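Local atomic coordinates of cysteine hydrolase (Staphylococcus aureus, PDB entry 6KUA), a protein that hydrolyses nicotinamide to nicotinic acid and ammonia, acting as a zinc-containing nicotinamidase of the isochorismatase-like cysteine hydrolase family. Residues M1-D10 / S123-V132; D10-D18 / S78-V86. One frame throughout, in Å; residues are numbered along the deposited sequence.

Contact 1. Residues M1-D10 / S123-V132; sequences MTHRALLVVD and SINQVEIVGV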
# COMPACT_ATOMS: atom_id res chain seq x y z
N MET A 1 6.28 -1.23 27.91
CA MET A 1 5.62 -2.23 27.08
C MET A 1 6.64 -3.03 26.27
O MET A 1 7.79 -2.60 26.12
CB MET A 1 4.60 -1.56 26.16
CG MET A 1 3.62 -0.67 26.91
SD MET A 1 2.59 -1.67 28.01
CE MET A 1 1.28 -2.18 26.90
N THR A 2 6.23 -4.19 25.77
CA THR A 2 7.11 -5.11 25.05
C THR A 2 6.83 -5.14 23.55
O THR A 2 7.68 -5.61 22.78
CB THR A 2 6.96 -6.54 25.62
OG1 THR A 2 7.33 -6.53 27.00
CG2 THR A 2 7.83 -7.56 24.87
N HIS A 3 5.68 -4.66 23.13
CA HIS A 3 5.26 -4.64 21.74
C HIS A 3 5.30 -3.21 21.20
O HIS A 3 4.36 -2.76 20.55
CB HIS A 3 3.86 -5.23 21.61
CG HIS A 3 3.73 -6.58 22.24
ND1 HIS A 3 4.01 -7.75 21.57
CD2 HIS A 3 3.38 -6.95 23.50
CE1 HIS A 3 3.84 -8.78 22.38
NE2 HIS A 3 3.44 -8.32 23.56
N ARG A 4 6.36 -2.47 21.53
CA ARG A 4 6.46 -1.05 21.24
C ARG A 4 7.74 -0.75 20.47
O ARG A 4 8.74 -1.46 20.58
CB ARG A 4 6.41 -0.20 22.53
CG ARG A 4 7.49 -0.52 23.56
CD ARG A 4 7.54 0.51 24.71
NE ARG A 4 8.83 0.49 25.41
CZ ARG A 4 9.29 1.44 26.22
NH1 ARG A 4 8.58 2.52 26.48
NH2 ARG A 4 10.49 1.32 26.78
N ALA A 5 7.70 0.31 19.67
CA ALA A 5 8.87 0.75 18.93
C ALA A 5 8.91 2.26 18.96
O ALA A 5 7.88 2.93 19.06
CB ALA A 5 8.87 0.23 17.47
N LEU A 6 10.12 2.79 18.92
CA LEU A 6 10.35 4.22 18.87
C LEU A 6 10.70 4.60 17.44
O LEU A 6 11.59 3.99 16.84
CB LEU A 6 11.48 4.60 19.84
CG LEU A 6 11.89 6.08 19.85
CD1 LEU A 6 10.77 6.93 20.41
CD2 LEU A 6 13.15 6.25 20.67
N LEU A 7 10.01 5.59 16.90
CA LEU A 7 10.30 6.11 15.57
C LEU A 7 10.89 7.50 15.72
O LEU A 7 10.21 8.41 16.21
CB LEU A 7 9.04 6.15 14.70
CG LEU A 7 8.20 4.88 14.60
CD1 LEU A 7 7.05 5.01 13.58
CD2 LEU A 7 9.07 3.67 14.26
N VAL A 8 12.15 7.66 15.30
CA VAL A 8 12.86 8.94 15.37
C VAL A 8 12.90 9.51 13.96
O VAL A 8 13.66 9.04 13.11
CB VAL A 8 14.26 8.79 15.95
CG1 VAL A 8 14.95 10.16 16.04
CG2 VAL A 8 14.18 8.12 17.31
N VAL A 9 12.08 10.54 13.72
CA VAL A 9 11.83 11.05 12.38
C VAL A 9 12.72 12.26 12.11
O VAL A 9 12.64 13.28 12.81
CB VAL A 9 10.35 11.40 12.19
CG1 VAL A 9 10.09 11.85 10.76
CG2 VAL A 9 9.48 10.18 12.53
N ASP A 10 13.59 12.12 11.10
CA ASP A 10 14.32 13.22 10.45
C ASP A 10 15.05 14.15 11.43
O ASP A 10 15.06 15.37 11.27
CB ASP A 10 13.38 14.03 9.55
CG ASP A 10 13.20 13.38 8.21
OD1 ASP A 10 14.22 13.06 7.57
OD2 ASP A 10 12.04 13.15 7.81
N SER A 123 6.29 -8.28 16.15
CA SER A 123 5.12 -8.26 17.02
C SER A 123 4.93 -6.91 17.71
O SER A 123 4.53 -6.85 18.88
CB SER A 123 5.20 -9.40 18.05
OG SER A 123 5.05 -10.64 17.38
N ILE A 124 5.22 -5.83 16.98
CA ILE A 124 5.00 -4.46 17.46
C ILE A 124 3.62 -4.00 17.03
O ILE A 124 3.31 -4.00 15.83
CB ILE A 124 6.05 -3.49 16.90
CG1 ILE A 124 7.47 -3.97 17.19
CG2 ILE A 124 5.80 -2.10 17.43
CD1 ILE A 124 7.86 -3.74 18.58
N ASN A 125 2.80 -3.55 17.98
CA ASN A 125 1.54 -2.92 17.61
C ASN A 125 1.41 -1.54 18.24
O ASN A 125 0.31 -0.99 18.30
CB ASN A 125 0.33 -3.79 18.01
CG ASN A 125 0.09 -3.81 19.50
OD1 ASN A 125 1.01 -3.61 20.29
ND2 ASN A 125 -1.16 -4.04 19.90
N GLN A 126 2.51 -0.95 18.69
CA GLN A 126 2.47 0.34 19.36
C GLN A 126 3.72 1.13 18.99
O GLN A 126 4.84 0.61 19.10
CB GLN A 126 2.37 0.12 20.87
CG GLN A 126 2.67 1.30 21.74
CD GLN A 126 2.38 1.01 23.22
OE1 GLN A 126 3.19 0.38 23.91
NE2 GLN A 126 1.21 1.44 23.69
N VAL A 127 3.55 2.36 18.50
CA VAL A 127 4.70 3.18 18.13
C VAL A 127 4.67 4.47 18.93
O VAL A 127 3.61 5.03 19.20
CB VAL A 127 4.78 3.47 16.62
CG1 VAL A 127 4.83 2.18 15.83
CG2 VAL A 127 3.62 4.38 16.16
N GLU A 128 5.85 4.92 19.33
CA GLU A 128 6.05 6.25 19.87
C GLU A 128 6.83 7.06 18.84
O GLU A 128 7.84 6.59 18.32
CB GLU A 128 6.80 6.19 21.20
CG GLU A 128 6.94 7.51 21.90
CD GLU A 128 7.56 7.36 23.29
OE1 GLU A 128 7.28 6.35 23.99
OE2 GLU A 128 8.36 8.25 23.68
N ILE A 129 6.35 8.26 18.53
CA ILE A 129 6.93 9.03 17.44
C ILE A 129 7.52 10.33 17.97
O ILE A 129 6.82 11.14 18.58
CB ILE A 129 5.91 9.35 16.34
CG1 ILE A 129 5.18 8.08 15.91
CG2 ILE A 129 6.62 9.94 15.15
CD1 ILE A 129 4.04 8.38 14.92
N VAL A 130 8.80 10.55 17.68
CA VAL A 130 9.49 11.77 18.07
C VAL A 130 10.22 12.30 16.85
O VAL A 130 10.48 11.58 15.88
CB VAL A 130 10.46 11.53 19.25
CG1 VAL A 130 9.72 10.87 20.42
CG2 VAL A 130 11.66 10.68 18.80
N GLY A 131 10.57 13.59 16.91
CA GLY A 131 11.32 14.16 15.81
C GLY A 131 10.70 15.42 15.27
O GLY A 131 10.01 16.14 16.00
N VAL A 132 10.95 15.72 13.99
CA VAL A 132 10.53 16.97 13.37
C VAL A 132 10.06 16.68 11.95
O VAL A 132 10.41 15.65 11.37
CB VAL A 132 11.66 18.02 13.34
CG1 VAL A 132 12.14 18.37 14.75
CG2 VAL A 132 12.80 17.55 12.43
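With CG anti to its carbonyl carbon (chi1 -52°), H3 swings its imidazole beside its own backbone N and onto S123, where H3 ND1 donates to S123 O at 2.9 Å. The carbonyl oxygen lies only 4° out of the ring plane, and ND1 lies in the carbonyl plane of S123, so the bond would help to fix the rotation of the ring at the end of the helix 115-121, where S123 closes a Schellman motif. From here the backbones run parallel, strand 4-9 beside strand 126-132, their axes 4.7 Å apart at closest approach. Bonds alternate in the parallel pattern: A5 N to Q126 O, E128 N to A5 O, L7 N to E128 O (2.8 Å, N-H...O 175°), V130 N to L7 O, V9 N to V130 O. On one face L7 CD1 reaches V127 CB at 4.1 Å and V9 CG2 meets I129 CG2 at 3.9 Å. On the other, the side chains of L6 and V130 cross at about a right angle, with L6 CD1 4.1 Å from V130 CG1, and V8 CG2 touches V130 CG2. Both are inner strands of the five-stranded parallel sheet of this alpha/beta fold, 4-9 the middle one: 48-54 bonds the far edge of 4-9, and 151-160 flanks 126-132. Helix 137-147 packs on L7, V9 and I129, while helix 32-44 packs on L6 and supplies R38, which forms a salt bridge with E128.

Contact 2. Residues D10-D18 / S78-V86; sequences DYSYDFIAD and SGRELYGKV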
# COMPACT_ATOMS: atom_id res chain seq x y z
N ASP A 10 13.59 12.12 11.10
CA ASP A 10 14.32 13.22 10.45
C ASP A 10 15.05 14.15 11.43
O ASP A 10 15.06 15.37 11.27
CB ASP A 10 13.38 14.03 9.55
CG ASP A 10 13.20 13.38 8.21
OD1 ASP A 10 14.22 13.06 7.57
OD2 ASP A 10 12.04 13.15 7.81
N TYR A 11 15.72 13.56 12.42
CA TYR A 11 16.46 14.37 13.39
C TYR A 11 17.90 14.59 12.93
O TYR A 11 18.86 14.20 13.59
CB TYR A 11 16.41 13.73 14.77
CG TYR A 11 16.66 14.75 15.84
CD1 TYR A 11 15.68 15.67 16.17
CD2 TYR A 11 17.89 14.83 16.48
CE1 TYR A 11 15.89 16.63 17.13
CE2 TYR A 11 18.12 15.80 17.45
CZ TYR A 11 17.12 16.69 17.76
OH TYR A 11 17.33 17.64 18.72
N SER A 12 18.03 15.22 11.78
CA SER A 12 19.31 15.40 11.11
C SER A 12 19.85 16.81 11.29
O SER A 12 19.11 17.75 11.59
CB SER A 12 19.19 15.10 9.61
OG SER A 12 18.58 16.18 8.95
N TYR A 13 21.16 16.94 11.07
CA TYR A 13 21.83 18.24 11.15
C TYR A 13 21.15 19.27 10.24
O TYR A 13 20.94 20.42 10.65
CB TYR A 13 23.31 18.06 10.78
CG TYR A 13 24.19 19.30 10.87
CD1 TYR A 13 24.81 19.66 12.06
CD2 TYR A 13 24.43 20.09 9.74
CE1 TYR A 13 25.63 20.79 12.13
CE2 TYR A 13 25.24 21.21 9.80
CZ TYR A 13 25.84 21.56 11.00
OH TYR A 13 26.64 22.68 11.07
N ASP A 14 20.80 18.88 9.01
CA ASP A 14 20.21 19.83 8.07
C ASP A 14 18.88 20.38 8.55
O ASP A 14 18.52 21.52 8.21
CB ASP A 14 20.04 19.17 6.70
CG ASP A 14 21.20 19.44 5.77
OD1 ASP A 14 22.02 20.33 6.09
OD2 ASP A 14 21.31 18.75 4.73
N PHE A 15 18.12 19.61 9.34
CA PHE A 15 16.84 20.07 9.85
C PHE A 15 16.93 20.75 11.21
O PHE A 15 16.04 21.54 11.55
CB PHE A 15 15.84 18.91 9.97
CG PHE A 15 15.19 18.52 8.67
CD1 PHE A 15 14.41 19.43 7.98
CD2 PHE A 15 15.36 17.24 8.15
CE1 PHE A 15 13.81 19.07 6.78
CE2 PHE A 15 14.77 16.88 6.95
CZ PHE A 15 13.99 17.79 6.26
N ILE A 16 17.97 20.46 12.00
CA ILE A 16 18.02 20.86 13.40
C ILE A 16 19.01 21.99 13.64
O ILE A 16 18.75 22.88 14.46
CB ILE A 16 18.33 19.65 14.31
CG1 ILE A 16 17.32 18.53 14.07
CG2 ILE A 16 18.32 20.05 15.79
CD1 ILE A 16 15.89 18.97 14.26
N ALA A 17 20.15 21.98 12.95
CA ALA A 17 21.25 22.88 13.26
C ALA A 17 20.99 24.28 12.71
O ALA A 17 20.35 24.46 11.68
CB ALA A 17 22.56 22.33 12.69
N ASP A 18 21.53 25.28 13.42
CA ASP A 18 21.35 26.68 13.01
C ASP A 18 21.89 26.93 11.61
O ASP A 18 21.26 27.63 10.81
CB ASP A 18 22.04 27.61 14.01
CG ASP A 18 21.32 27.68 15.35
OD1 ASP A 18 20.07 27.64 15.36
OD2 ASP A 18 22.00 27.78 16.39
N SER A 78 27.03 14.52 5.20
CA SER A 78 27.35 15.69 6.01
C SER A 78 26.11 16.20 6.74
O SER A 78 25.97 16.06 7.96
CB SER A 78 27.96 16.80 5.15
OG SER A 78 29.03 16.31 4.34
N GLY A 79 25.19 16.80 5.97
CA GLY A 79 23.97 17.34 6.54
C GLY A 79 22.92 16.30 6.89
O GLY A 79 22.03 16.59 7.70
N ARG A 80 23.00 15.10 6.31
CA ARG A 80 22.04 14.04 6.60
C ARG A 80 22.48 13.13 7.74
O ARG A 80 21.90 12.06 7.93
CB ARG A 80 21.77 13.22 5.33
CG ARG A 80 20.51 13.68 4.55
CD ARG A 80 20.46 13.16 3.11
NE ARG A 80 20.31 14.24 2.12
CZ ARG A 80 21.25 14.60 1.25
NH1 ARG A 80 21.02 15.59 0.40
NH2 ARG A 80 22.42 13.97 1.21
N GLU A 81 23.49 13.55 8.51
CA GLU A 81 23.86 12.83 9.73
C GLU A 81 22.93 13.22 10.87
O GLU A 81 22.42 14.34 10.93
CB GLU A 81 25.30 13.15 10.12
CG GLU A 81 26.34 12.59 9.17
CD GLU A 81 27.76 12.79 9.67
OE1 GLU A 81 28.71 12.54 8.90
OE2 GLU A 81 27.93 13.20 10.85
N LEU A 82 22.74 12.29 11.80
CA LEU A 82 21.89 12.58 12.95
C LEU A 82 22.49 13.70 13.79
O LEU A 82 23.71 13.86 13.89
CB LEU A 82 21.70 11.32 13.80
CG LEU A 82 20.87 10.21 13.13
CD1 LEU A 82 21.04 8.89 13.88
CD2 LEU A 82 19.41 10.58 13.07
N TYR A 83 21.62 14.48 14.41
CA TYR A 83 22.04 15.69 15.10
C TYR A 83 22.53 15.40 16.51
O TYR A 83 21.88 14.69 17.27
CB TYR A 83 20.89 16.69 15.15
CG TYR A 83 21.24 17.96 15.87
CD1 TYR A 83 21.98 18.95 15.22
CD2 TYR A 83 20.87 18.17 17.18
CE1 TYR A 83 22.33 20.11 15.86
CE2 TYR A 83 21.22 19.33 17.84
CZ TYR A 83 21.95 20.30 17.17
OH TYR A 83 22.31 21.48 17.80
N GLY A 84 23.69 15.96 16.85
CA GLY A 84 24.06 16.22 18.24
C GLY A 84 24.19 14.97 19.08
O GLY A 84 24.77 13.96 18.66
N LYS A 85 23.66 15.04 20.30
CA LYS A 85 23.71 13.90 21.21
C LYS A 85 22.95 12.69 20.67
O LYS A 85 23.30 11.55 20.99
CB LYS A 85 23.16 14.28 22.58
CG LYS A 85 23.95 15.38 23.27
CD LYS A 85 23.27 15.80 24.57
CE LYS A 85 23.75 17.17 25.02
NZ LYS A 85 22.90 17.70 26.13
N VAL A 86 21.91 12.91 19.86
CA VAL A 86 21.21 11.78 19.27
C VAL A 86 22.14 11.05 18.30
O VAL A 86 22.25 9.82 18.33
CB VAL A 86 19.91 12.24 18.58
CG1 VAL A 86 19.33 11.12 17.73
CG2 VAL A 86 18.91 12.72 19.62
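Y83 packs obliquely against Y11 in an isochorismatase-like alpha/beta domain, where the turn after strand 4-9, including the short helix 13-16 with S12 at its N-cap, is bound to the segment leading into helix 84-93. Backbone hydrogen bonds make the first group. Y83 N donates to Y11 O and Y13 N to E81 O, both at 2.9 Å; together they flank the single bridge that pairs S12 with L82. In the second bond Y13 N lies nearly in line with the C=O bond of E81. D14 N uses a lone pair of G79 O, in the carbonyl plane, so the type I turn S78-E81 is attached to the first turn of the helix. At the N-cap, S12 OG accepts a weak bond from F15 N.

Aromatic and apolar contacts make the second group. Y83 has CG anti to its backbone N (chi1 179°), which presents one ring face to I16. The rings of Y11 and Y83 meet with their planes at 79°, Y11 CE2 lying 3.6 Å from Y83 CD2. V86 CG2 packs against Y11 CE2 at 3.8 Å, and Y11 OH is hydrogen-bonded to the carbonyl O of G28. A17 CB touches Y83 CE1. In the CH-pi contact, I16 CG2 sits 3.5 Å from the centroid of the Y83 ring, 12° off its normal.

From the N terminus, strand 4-9 runs through the sheet to D10, which belongs to a segment of each contact, and the chain then enters helix 13-16. Contact 2 closes the shorter loop, with 59 residues between its segments, when 78-86 returns to this turn and leads into helix 84-93. Contact 1 closes the longer one, with 112 residues between its segments, when 123-132 comes to lie beside 1-10; contact 2 is therefore nested inside it. Their centres are about 19 Å apart, yet they touch, V132 CG1 lying 3.8 Å from I16 CD1. Contact 1 joins two inner strands of the sheet, and contact 2 ties the turn after the first of them to the start of helix 84-93.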